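Local coordinates for benzoylformate decarboxylase (Mycobacterium smegmatis, PDB 4Q9D), which belongs to the thiamine pyrophosphate enzyme family, with a Rossmann-like central domain between two cofactor-binding-type domains and a magnesium ion bound in the chain, at residues K201-V206 against E225-P230; R196-K201 against L328-D333; Y267-V272 against D294-T299. All blocks are in the same frame, centred on the assembly; numbering follows the deposited sequence.

Contact 1 of 3, residues K201-V206 against E225-P230; sequences KHPMLV and EKLGAP
Leu-227 meets Pro-203 and Leu-205 inside a beta-alpha-beta unit of the central Rossmann-like domain, in which strand 203-207 leads through helix 217-227 to its sheet neighbour, strand 231-233. Its CG is anti to the backbone N (chi1 178°), and the two methyls beyond it are shared out. CD1 lies 4.1 Å from Pro-203 CG, the side chains sliding past each other in opposite directions, while CD2 makes a looser approach of 4.4 Å to Leu-205 CB. Gly-228, the first residue past the helix, has a positive phi of 76°, a value that favours glycine. Ala-229 then turns its CB to the strand, where it presses on Pro-203 O at 3.2 Å and also meets CG of that proline ring at 4.0 Å. The ring of Pro-230 brings its CD to 3.7 Å from Pro-203 O and its CG to 4.2 Å from Met-204 CG, the side chains of Met-204 and Pro-230 crossing at about a right angle. Met-204 bends away beyond CG, and Tyr-267 packs against both residues. Leu-205 pairs through its backbone with His-232 and, across the contact, with Pro-230: Leu-205 N donates to Pro-230 O at 2.9 Å, nearly straight (172°) and close to the C=O axis.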
loop_
_atom_site.group_PDB
_atom_site.type_symbol
_atom_site.label_atom_id
_atom_site.label_comp_id
_atom_site.label_asym_id
_atom_site.label_seq_id
_atom_site.Cartn_x
_atom_site.Cartn_y
_atom_site.Cartn_z
ATOM N N LYS B 201 -39.108 14.037 -22.994
ATOM C CA LYS B 201 -40.545 14.218 -22.855
ATOM C C LYS B 201 -40.964 14.016 -21.416
ATOM O O LYS B 201 -41.888 14.663 -20.948
ATOM C CB LYS B 201 -41.304 13.219 -23.733
ATOM C CG LYS B 201 -40.896 13.254 -25.199
ATOM C CD LYS B 201 -41.179 14.593 -25.826
ATOM C CE LYS B 201 -41.010 14.548 -27.342
ATOM N NZ LYS B 201 -41.367 15.869 -27.955
ATOM N N HIS B 202 -40.295 13.088 -20.728
ATOM C CA HIS B 202 -40.641 12.724 -19.357
ATOM C C HIS B 202 -39.371 12.624 -18.504
ATOM O O HIS B 202 -38.923 11.526 -18.174
ATOM C CB HIS B 202 -41.378 11.379 -19.330
ATOM C CG HIS B 202 -42.613 11.338 -20.172
ATOM N ND1 HIS B 202 -43.814 11.859 -19.750
ATOM C CD2 HIS B 202 -42.834 10.822 -21.410
ATOM C CE1 HIS B 202 -44.726 11.681 -20.697
ATOM N NE2 HIS B 202 -44.154 11.056 -21.711
ATOM N N PRO B 203 -38.776 13.770 -18.163
ATOM C CA PRO B 203 -37.542 13.724 -17.385
ATOM C C PRO B 203 -37.825 13.527 -15.900
ATOM O O PRO B 203 -38.926 13.777 -15.413
ATOM C CB PRO B 203 -36.932 15.101 -17.619
ATOM C CG PRO B 203 -38.109 15.991 -17.850
ATOM C CD PRO B 203 -39.160 15.146 -18.527
ATOM N N MET B 204 -36.813 13.058 -15.181
ATOM C CA MET B 204 -36.871 13.019 -13.732
ATOM C C MET B 204 -35.554 13.542 -13.176
ATOM O O MET B 204 -34.492 13.294 -13.750
ATOM C CB MET B 204 -37.147 11.577 -13.247
ATOM C CG MET B 204 -37.286 11.470 -11.723
ATOM S SD MET B 204 -35.710 10.971 -10.931
ATOM C CE MET B 204 -35.691 9.259 -11.463
ATOM N N LEU B 205 -35.620 14.240 -12.050
ATOM C CA LEU B 205 -34.450 14.854 -11.475
ATOM C C LEU B 205 -34.134 14.222 -10.123
ATOM O O LEU B 205 -35.036 14.027 -9.310
ATOM C CB LEU B 205 -34.687 16.352 -11.305
ATOM C CG LEU B 205 -33.566 17.137 -10.621
ATOM C CD1 LEU B 205 -32.291 17.070 -11.494
ATOM C CD2 LEU B 205 -33.996 18.581 -10.384
ATOM N N VAL B 206 -32.857 13.896 -9.900
ATOM C CA VAL B 206 -32.386 13.409 -8.600
ATOM C C VAL B 206 -31.395 14.415 -8.049
ATOM O O VAL B 206 -30.429 14.756 -8.727
ATOM C CB VAL B 206 -31.676 12.018 -8.698
ATOM C CG1 VAL B 206 -31.312 11.515 -7.318
ATOM C CG2 VAL B 206 -32.552 10.988 -9.428
ATOM N N GLU B 225 -37.823 23.771 -10.297
ATOM C CA GLU B 225 -39.096 24.446 -10.613
ATOM C C GLU B 225 -39.226 24.823 -12.097
ATOM O O GLU B 225 -40.275 24.631 -12.695
ATOM C CB GLU B 225 -39.315 25.657 -9.708
ATOM C CG GLU B 225 -39.673 25.242 -8.273
ATOM C CD GLU B 225 -39.915 26.445 -7.383
ATOM O OE1 GLU B 225 -39.703 27.563 -7.883
ATOM O OE2 GLU B 225 -40.292 26.274 -6.192
ATOM N N LYS B 226 -38.146 25.300 -12.704
ATOM C CA LYS B 226 -38.148 25.495 -14.146
ATOM C C LYS B 226 -38.349 24.206 -14.924
ATOM O O LYS B 226 -39.125 24.159 -15.874
ATOM C CB LYS B 226 -36.875 26.171 -14.618
ATOM C CG LYS B 226 -36.918 26.494 -16.110
ATOM C CD LYS B 226 -35.807 27.483 -16.437
ATOM C CE LYS B 226 -35.799 27.855 -17.929
ATOM N NZ LYS B 226 -34.787 28.906 -18.186
ATOM N N LEU B 227 -37.624 23.161 -14.561
ATOM C CA LEU B 227 -37.750 21.914 -15.306
ATOM C C LEU B 227 -39.147 21.277 -15.144
ATOM O O LEU B 227 -39.675 20.689 -16.081
ATOM C CB LEU B 227 -36.668 20.934 -14.881
ATOM C CG LEU B 227 -36.709 19.571 -15.561
ATOM C CD1 LEU B 227 -36.540 19.738 -17.062
ATOM C CD2 LEU B 227 -35.638 18.633 -14.972
ATOM N N GLY B 228 -39.732 21.396 -13.958
ATOM C CA GLY B 228 -41.080 20.905 -13.710
ATOM C C GLY B 228 -41.175 19.394 -13.550
ATOM O O GLY B 228 -42.275 18.827 -13.567
ATOM N N ALA B 229 -40.027 18.726 -13.402
ATOM C CA ALA B 229 -40.015 17.258 -13.299
ATOM C C ALA B 229 -40.123 16.808 -11.836
ATOM O O ALA B 229 -39.857 17.581 -10.919
ATOM C CB ALA B 229 -38.739 16.678 -13.968
ATOM N N PRO B 230 -40.515 15.549 -11.607
ATOM C CA PRO B 230 -40.448 15.065 -10.229
ATOM C C PRO B 230 -38.994 15.038 -9.764
ATOM O O PRO B 230 -38.097 14.761 -10.557
ATOM C CB PRO B 230 -40.974 13.631 -10.320
ATOM C CG PRO B 230 -41.036 13.292 -11.776
ATOM C CD PRO B 230 -41.094 14.570 -12.541
#

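Contact 2 of 3, residues R196-K201 against L328-D333; sequences RINAAK and LIDTPD
Asn-198 reaches from the last turn of helix 187-199 to the backbone of Asp-330, and its carboxamide oxygen carries the polar part of the contact. CG stands anti to the carbonyl carbon (chi1 -75°), which carries the carboxamide toward the loop; there OD1 accepts a hydrogen bond from Asp-330 N at 2.8 Å, with an N-H...O angle of 161° and the donor somewhat out of the carbonyl plane. A water molecule gives OD1 a second bond and donates also to Asp-330 O at 2.7 Å, so the N-H and C=O of Asp-330 are both tied to one side-chain oxygen, one directly and one through water. Ile-329 CB packs against the same oxygen, 3.5 Å from Asn-198 OD1, in van der Waals contact.

The flat groups of the two polar residues add a stack. Amide and carboxylate planes are only 7° apart, with Asp-330 OD2 3.5 Å from Asn-198 CG; ND2 is near the same carboxylate oxygen, but at an angle too poor for a hydrogen bond. All this joins the helix that leads into strand 203-207 of the Rossmann-like sheet to the chain just after helix 318-328, whose helical course ends before Ile-329.

The apolar contact is between the isoleucines, Ile-329 CG2 meeting Ile-197 CG2 at 3.9 Å. Both also pack on Leu-227, and Ile-197 continues onto Leu-269, Val-271 and Leu-296 of the sheet.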
loop_
_atom_site.group_PDB
_atom_site.type_symbol
_atom_site.label_atom_id
_atom_site.label_comp_id
_atom_site.label_asym_id
_atom_site.label_seq_id
_atom_site.Cartn_x
_atom_site.Cartn_y
_atom_site.Cartn_z
ATOM N N ARG B 196 -29.944 17.872 -24.236
ATOM C CA ARG B 196 -30.525 16.539 -24.087
ATOM C C ARG B 196 -31.743 16.625 -23.144
ATOM O O ARG B 196 -32.743 15.926 -23.315
ATOM C CB ARG B 196 -29.486 15.564 -23.526
ATOM C CG ARG B 196 -30.060 14.192 -23.123
ATOM C CD ARG B 196 -30.454 13.406 -24.373
ATOM N NE ARG B 196 -31.152 12.157 -24.099
ATOM C CZ ARG B 196 -32.459 12.077 -23.868
ATOM N NH1 ARG B 196 -33.196 13.191 -23.865
ATOM N NH2 ARG B 196 -33.025 10.888 -23.645
ATOM N N ILE B 197 -31.633 17.486 -22.148
ATOM C CA ILE B 197 -32.701 17.704 -21.184
ATOM C C ILE B 197 -33.901 18.366 -21.891
ATOM O O ILE B 197 -35.036 17.992 -21.649
ATOM C CB ILE B 197 -32.191 18.553 -19.997
ATOM C CG1 ILE B 197 -31.207 17.736 -19.114
ATOM C CG2 ILE B 197 -33.358 19.120 -19.136
ATOM C CD1 ILE B 197 -30.504 18.629 -18.080
ATOM N N ASN B 198 -33.643 19.333 -22.770
ATOM C CA ASN B 198 -34.721 20.026 -23.471
ATOM C C ASN B 198 -35.513 19.047 -24.315
ATOM O O ASN B 198 -36.712 19.209 -24.504
ATOM C CB ASN B 198 -34.163 21.081 -24.409
ATOM C CG ASN B 198 -33.664 22.294 -23.697
ATOM O OD1 ASN B 198 -34.065 22.607 -22.564
ATOM N ND2 ASN B 198 -32.785 23.020 -24.375
ATOM N N ALA B 199 -34.826 18.017 -24.804
ATOM C CA ALA B 199 -35.431 17.036 -25.689
ATOM C C ALA B 199 -36.245 15.979 -24.961
ATOM O O ALA B 199 -37.003 15.258 -25.598
ATOM C CB ALA B 199 -34.363 16.361 -26.525
ATOM N N ALA B 200 -36.062 15.836 -23.650
ATOM C CA ALA B 200 -36.793 14.799 -22.926
ATOM C C ALA B 200 -38.299 15.083 -22.919
ATOM O O ALA B 200 -38.722 16.227 -22.793
ATOM C CB ALA B 200 -36.283 14.681 -21.485
ATOM N N LYS B 201 -39.108 14.037 -22.994
ATOM C CA LYS B 201 -40.545 14.218 -22.855
ATOM C C LYS B 201 -40.964 14.016 -21.416
ATOM O O LYS B 201 -41.888 14.663 -20.948
ATOM C CB LYS B 201 -41.304 13.219 -23.733
ATOM C CG LYS B 201 -40.896 13.254 -25.199
ATOM C CD LYS B 201 -41.179 14.593 -25.826
ATOM C CE LYS B 201 -41.010 14.548 -27.342
ATOM N NZ LYS B 201 -41.367 15.869 -27.955
ATOM N N LEU B 328 -29.631 27.609 -19.098
ATOM C CA LEU B 328 -29.526 26.955 -20.409
ATOM C C LEU B 328 -30.788 26.251 -20.884
ATOM O O LEU B 328 -31.043 26.212 -22.080
ATOM C CB LEU B 328 -28.358 25.960 -20.470
ATOM C CG LEU B 328 -26.930 26.477 -20.263
ATOM C CD1 LEU B 328 -26.011 25.303 -19.935
ATOM C CD2 LEU B 328 -26.440 27.160 -21.509
ATOM N N ILE B 329 -31.564 25.655 -19.976
ATOM C CA ILE B 329 -32.718 24.895 -20.439
ATOM C C ILE B 329 -33.920 25.788 -20.855
ATOM O O ILE B 329 -34.112 26.901 -20.347
ATOM C CB ILE B 329 -33.188 23.799 -19.428
ATOM C CG1 ILE B 329 -33.763 24.431 -18.172
ATOM C CG2 ILE B 329 -32.052 22.816 -19.079
ATOM C CD1 ILE B 329 -34.745 23.511 -17.453
ATOM N N ASP B 330 -34.718 25.269 -21.784
ATOM C CA ASP B 330 -35.987 25.874 -22.160
ATOM C C ASP B 330 -36.989 25.699 -21.038
ATOM O O ASP B 330 -36.951 24.706 -20.310
ATOM C CB ASP B 330 -36.536 25.160 -23.392
ATOM C CG ASP B 330 -35.679 25.371 -24.599
ATOM O OD1 ASP B 330 -35.027 26.444 -24.651
ATOM O OD2 ASP B 330 -35.655 24.475 -25.485
ATOM N N THR B 331 -37.899 26.653 -20.907
ATOM C CA THR B 331 -39.105 26.436 -20.111
ATOM C C THR B 331 -39.952 25.386 -20.840
ATOM O O THR B 331 -40.254 25.529 -22.032
ATOM C CB THR B 331 -39.878 27.747 -19.930
ATOM O OG1 THR B 331 -39.058 28.677 -19.209
ATOM C CG2 THR B 331 -41.143 27.510 -19.155
ATOM N N PRO B 332 -40.272 24.283 -20.151
ATOM C CA PRO B 332 -40.998 23.206 -20.832
ATOM C C PRO B 332 -42.382 23.707 -21.213
ATOM O O PRO B 332 -42.937 24.564 -20.510
ATOM C CB PRO B 332 -41.120 22.119 -19.755
ATOM C CG PRO B 332 -40.077 22.470 -18.719
ATOM C CD PRO B 332 -40.001 23.971 -18.740
ATOM N N ASP B 333 -42.919 23.202 -22.316
ATOM C CA ASP B 333 -44.267 23.572 -22.723
ATOM C C ASP B 333 -45.264 22.691 -22.011
ATOM O O ASP B 333 -45.323 21.473 -22.251
ATOM C CB ASP B 333 -44.446 23.444 -24.233
ATOM C CG ASP B 333 -43.836 24.599 -24.983
ATOM O OD1 ASP B 333 -43.960 25.750 -24.497
ATOM O OD2 ASP B 333 -43.228 24.356 -26.050
HETATM O O HOH W 1 -36.365 22.145 -21.023
#

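Contact 3 of 3, residues Y267-V272 against D294-T299; sequences YDLVVV and DLLQIT
Two neighbouring strands in the parallel sheet of the central Rossmann-like domain, 269-273 and 294-299, run side by side here, pairing Leu-269 with Asp-294 and, in step, Val-272 with Gln-297. Their axes approach to 4.6 Å and their directions differ by 13°. Five backbone hydrogen bonds hold them. Asp-294 N donates to Asp-268 O; Val-270 then straddles Asp-294 and Leu-296, its N bonding to Asp-294 O at 2.8 Å and its O accepting from Leu-296 N at 2.9 Å. Val-272 repeats the pattern two residues on, between Leu-296 O and Ile-298 N. CA-H...O contacts accompany the ladder, among them Gln-297 CA to Val-272 O at 3.3 Å. The intervening Leu-269 and Val-271 bond the other way, to strand 203-207.

On the face bearing Leu-269, Val-271, Asp-294 and Leu-296, the CD1 branch of Leu-269 reaches across the strands to Leu-296 CG at 4.0 Å and to Asp-294 CB at 3.9 Å. Asp-294 OD2 makes a salt bridge with Arg-196. At the strand entrance the carboxylate of Asp-268 accepts from the backbone N atoms of Lys-201 and His-202.

On the face of Val-270, Val-272, Leu-295 and Gln-297, Val-272 CG2, placed beside the backbone N and anti to the carbonyl carbon, meets Leu-295 CD1 at 4.1 Å, the side chains crossing obliquely. The extended chain of Gln-297 carries NE2 to Arg-304 O, where it donates a hydrogen bond. The two strands stand fourth and fifth in a parallel sheet of order 3-2-1-4-5-6 flanked by helices, of which 187-199 covers the Leu-269 and Leu-296 face through Phe-193 and Ile-197; this order is the mark of a Rossmann-like domain.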
loop_
_atom_site.group_PDB
_atom_site.type_symbol
_atom_site.label_atom_id
_atom_site.label_comp_id
_atom_site.label_asym_id
_atom_site.label_seq_id
_atom_site.Cartn_x
_atom_site.Cartn_y
_atom_site.Cartn_z
ATOM N N TYR B 267 -39.739 7.152 -17.014
ATOM C CA TYR B 267 -39.093 8.361 -17.524
ATOM C C TYR B 267 -38.210 8.070 -18.721
ATOM O O TYR B 267 -37.643 6.991 -18.833
ATOM C CB TYR B 267 -38.301 9.050 -16.406
ATOM C CG TYR B 267 -39.153 9.302 -15.185
ATOM C CD1 TYR B 267 -40.147 10.275 -15.201
ATOM C CD2 TYR B 267 -38.987 8.539 -14.025
ATOM C CE1 TYR B 267 -40.951 10.507 -14.088
ATOM C CE2 TYR B 267 -39.780 8.760 -12.904
ATOM C CZ TYR B 267 -40.763 9.747 -12.944
ATOM O OH TYR B 267 -41.548 9.973 -11.843
ATOM N N ASP B 268 -38.097 9.027 -19.639
ATOM C CA ASP B 268 -37.209 8.812 -20.765
ATOM C C ASP B 268 -35.803 9.358 -20.470
ATOM O O ASP B 268 -34.856 9.024 -21.184
ATOM C CB ASP B 268 -37.794 9.354 -22.101
ATOM C CG ASP B 268 -38.037 10.879 -22.102
ATOM O OD1 ASP B 268 -38.097 11.514 -21.037
ATOM O OD2 ASP B 268 -38.185 11.456 -23.204
ATOM N N LEU B 269 -35.672 10.185 -19.420
ATOM C CA LEU B 269 -34.365 10.735 -19.035
ATOM C C LEU B 269 -34.284 10.978 -17.526
ATOM O O LEU B 269 -35.165 11.625 -16.943
ATOM C CB LEU B 269 -34.089 12.050 -19.763
ATOM C CG LEU B 269 -32.774 12.742 -19.390
ATOM C CD1 LEU B 269 -31.588 11.958 -19.958
ATOM C CD2 LEU B 269 -32.750 14.186 -19.887
ATOM N N VAL B 270 -33.239 10.432 -16.899
ATOM C CA VAL B 270 -32.956 10.699 -15.484
ATOM C C VAL B 270 -31.759 11.639 -15.394
ATOM O O VAL B 270 -30.691 11.367 -15.960
ATOM C CB VAL B 270 -32.701 9.396 -14.692
ATOM C CG1 VAL B 270 -32.502 9.726 -13.195
ATOM C CG2 VAL B 270 -33.883 8.464 -14.869
ATOM N N VAL B 271 -31.955 12.766 -14.725
ATOM C CA VAL B 271 -30.876 13.704 -14.498
ATOM C C VAL B 271 -30.402 13.606 -13.048
ATOM O O VAL B 271 -31.125 13.972 -12.130
ATOM C CB VAL B 271 -31.319 15.124 -14.787
ATOM C CG1 VAL B 271 -30.142 16.069 -14.583
ATOM C CG2 VAL B 271 -31.882 15.216 -16.231
ATOM N N VAL B 272 -29.198 13.088 -12.848
ATOM C CA VAL B 272 -28.693 12.865 -11.495
ATOM C C VAL B 272 -27.616 13.874 -11.119
ATOM O O VAL B 272 -26.511 13.860 -11.683
ATOM C CB VAL B 272 -28.109 11.445 -11.347
ATOM C CG1 VAL B 272 -27.635 11.248 -9.905
ATOM C CG2 VAL B 272 -29.173 10.392 -11.749
ATOM N N ASP B 294 -32.701 7.087 -20.644
ATOM C CA ASP B 294 -31.310 7.564 -20.651
ATOM C C ASP B 294 -30.956 8.211 -19.312
ATOM O O ASP B 294 -31.854 8.600 -18.547
ATOM C CB ASP B 294 -31.073 8.578 -21.770
ATOM C CG ASP B 294 -31.136 7.951 -23.167
ATOM O OD1 ASP B 294 -30.848 6.745 -23.325
ATOM O OD2 ASP B 294 -31.463 8.690 -24.112
ATOM N N LEU B 295 -29.657 8.337 -19.033
ATOM C CA LEU B 295 -29.192 8.973 -17.781
ATOM C C LEU B 295 -28.026 9.961 -17.972
ATOM O O LEU B 295 -27.098 9.706 -18.737
ATOM C CB LEU B 295 -28.844 7.912 -16.730
ATOM C CG LEU B 295 -28.480 8.354 -15.294
ATOM C CD1 LEU B 295 -28.821 7.240 -14.310
ATOM C CD2 LEU B 295 -26.986 8.697 -15.171
ATOM N N LEU B 296 -28.126 11.112 -17.309
ATOM C CA LEU B 296 -27.044 12.086 -17.220
ATOM C C LEU B 296 -26.644 12.186 -15.750
ATOM O O LEU B 296 -27.511 12.160 -14.866
ATOM C CB LEU B 296 -27.519 13.479 -17.683
ATOM C CG LEU B 296 -27.966 13.573 -19.149
ATOM C CD1 LEU B 296 -28.615 14.935 -19.406
ATOM C CD2 LEU B 296 -26.790 13.364 -20.058
ATOM N N GLN B 297 -25.348 12.342 -15.494
ATOM C CA GLN B 297 -24.836 12.442 -14.122
ATOM C C GLN B 297 -23.926 13.656 -14.003
ATOM O O GLN B 297 -23.075 13.882 -14.854
ATOM C CB GLN B 297 -24.079 11.174 -13.739
ATOM C CG GLN B 297 -23.472 11.190 -12.320
ATOM C CD GLN B 297 -22.568 9.976 -12.055
ATOM O OE1 GLN B 297 -22.185 9.256 -12.979
ATOM N NE2 GLN B 297 -22.230 9.753 -10.791
ATOM N N ILE B 298 -24.114 14.440 -12.944
ATOM C CA ILE B 298 -23.272 15.605 -12.702
ATOM C C ILE B 298 -22.779 15.479 -11.271
ATOM O O ILE B 298 -23.581 15.356 -10.368
ATOM C CB ILE B 298 -24.056 16.941 -12.873
ATOM C CG1 ILE B 298 -24.510 17.131 -14.334
ATOM C CG2 ILE B 298 -23.245 18.098 -12.377
ATOM C CD1 ILE B 298 -25.381 18.354 -14.531
ATOM N N THR B 299 -21.465 15.495 -11.072
ATOM C CA THR B 299 -20.906 15.313 -9.734
ATOM C C THR B 299 -19.584 16.032 -9.633
ATOM O O THR B 299 -18.886 16.232 -10.647
ATOM C CB THR B 299 -20.676 13.812 -9.409
ATOM O OG1 THR B 299 -20.025 13.689 -8.143
ATOM C CG2 THR B 299 -19.796 13.133 -10.466
#

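In the fold
Of the segments in contact, that on helix 187-199 comes first and opens the widest loop: contact 2 closes it only when the chain returns after helix 318-328. The other two contacts are nested within that loop and follow one another without crossing. Contact 1 closes a short excursion from strand 203-207 through helix 217-227; contact 3 later brings strand 294-299 beside strand 269-273, the neighbour of 203-207 in the same sheet. Lys-201, in the loop after helix 187-199, is shared by contacts 1 and 2, and Lys-226 packs on Thr-331 between them. Arg-196 with Asp-294 ties contact 2 to contact 3, and Asp-268 with Lys-201 and His-202 ties contact 1 to it.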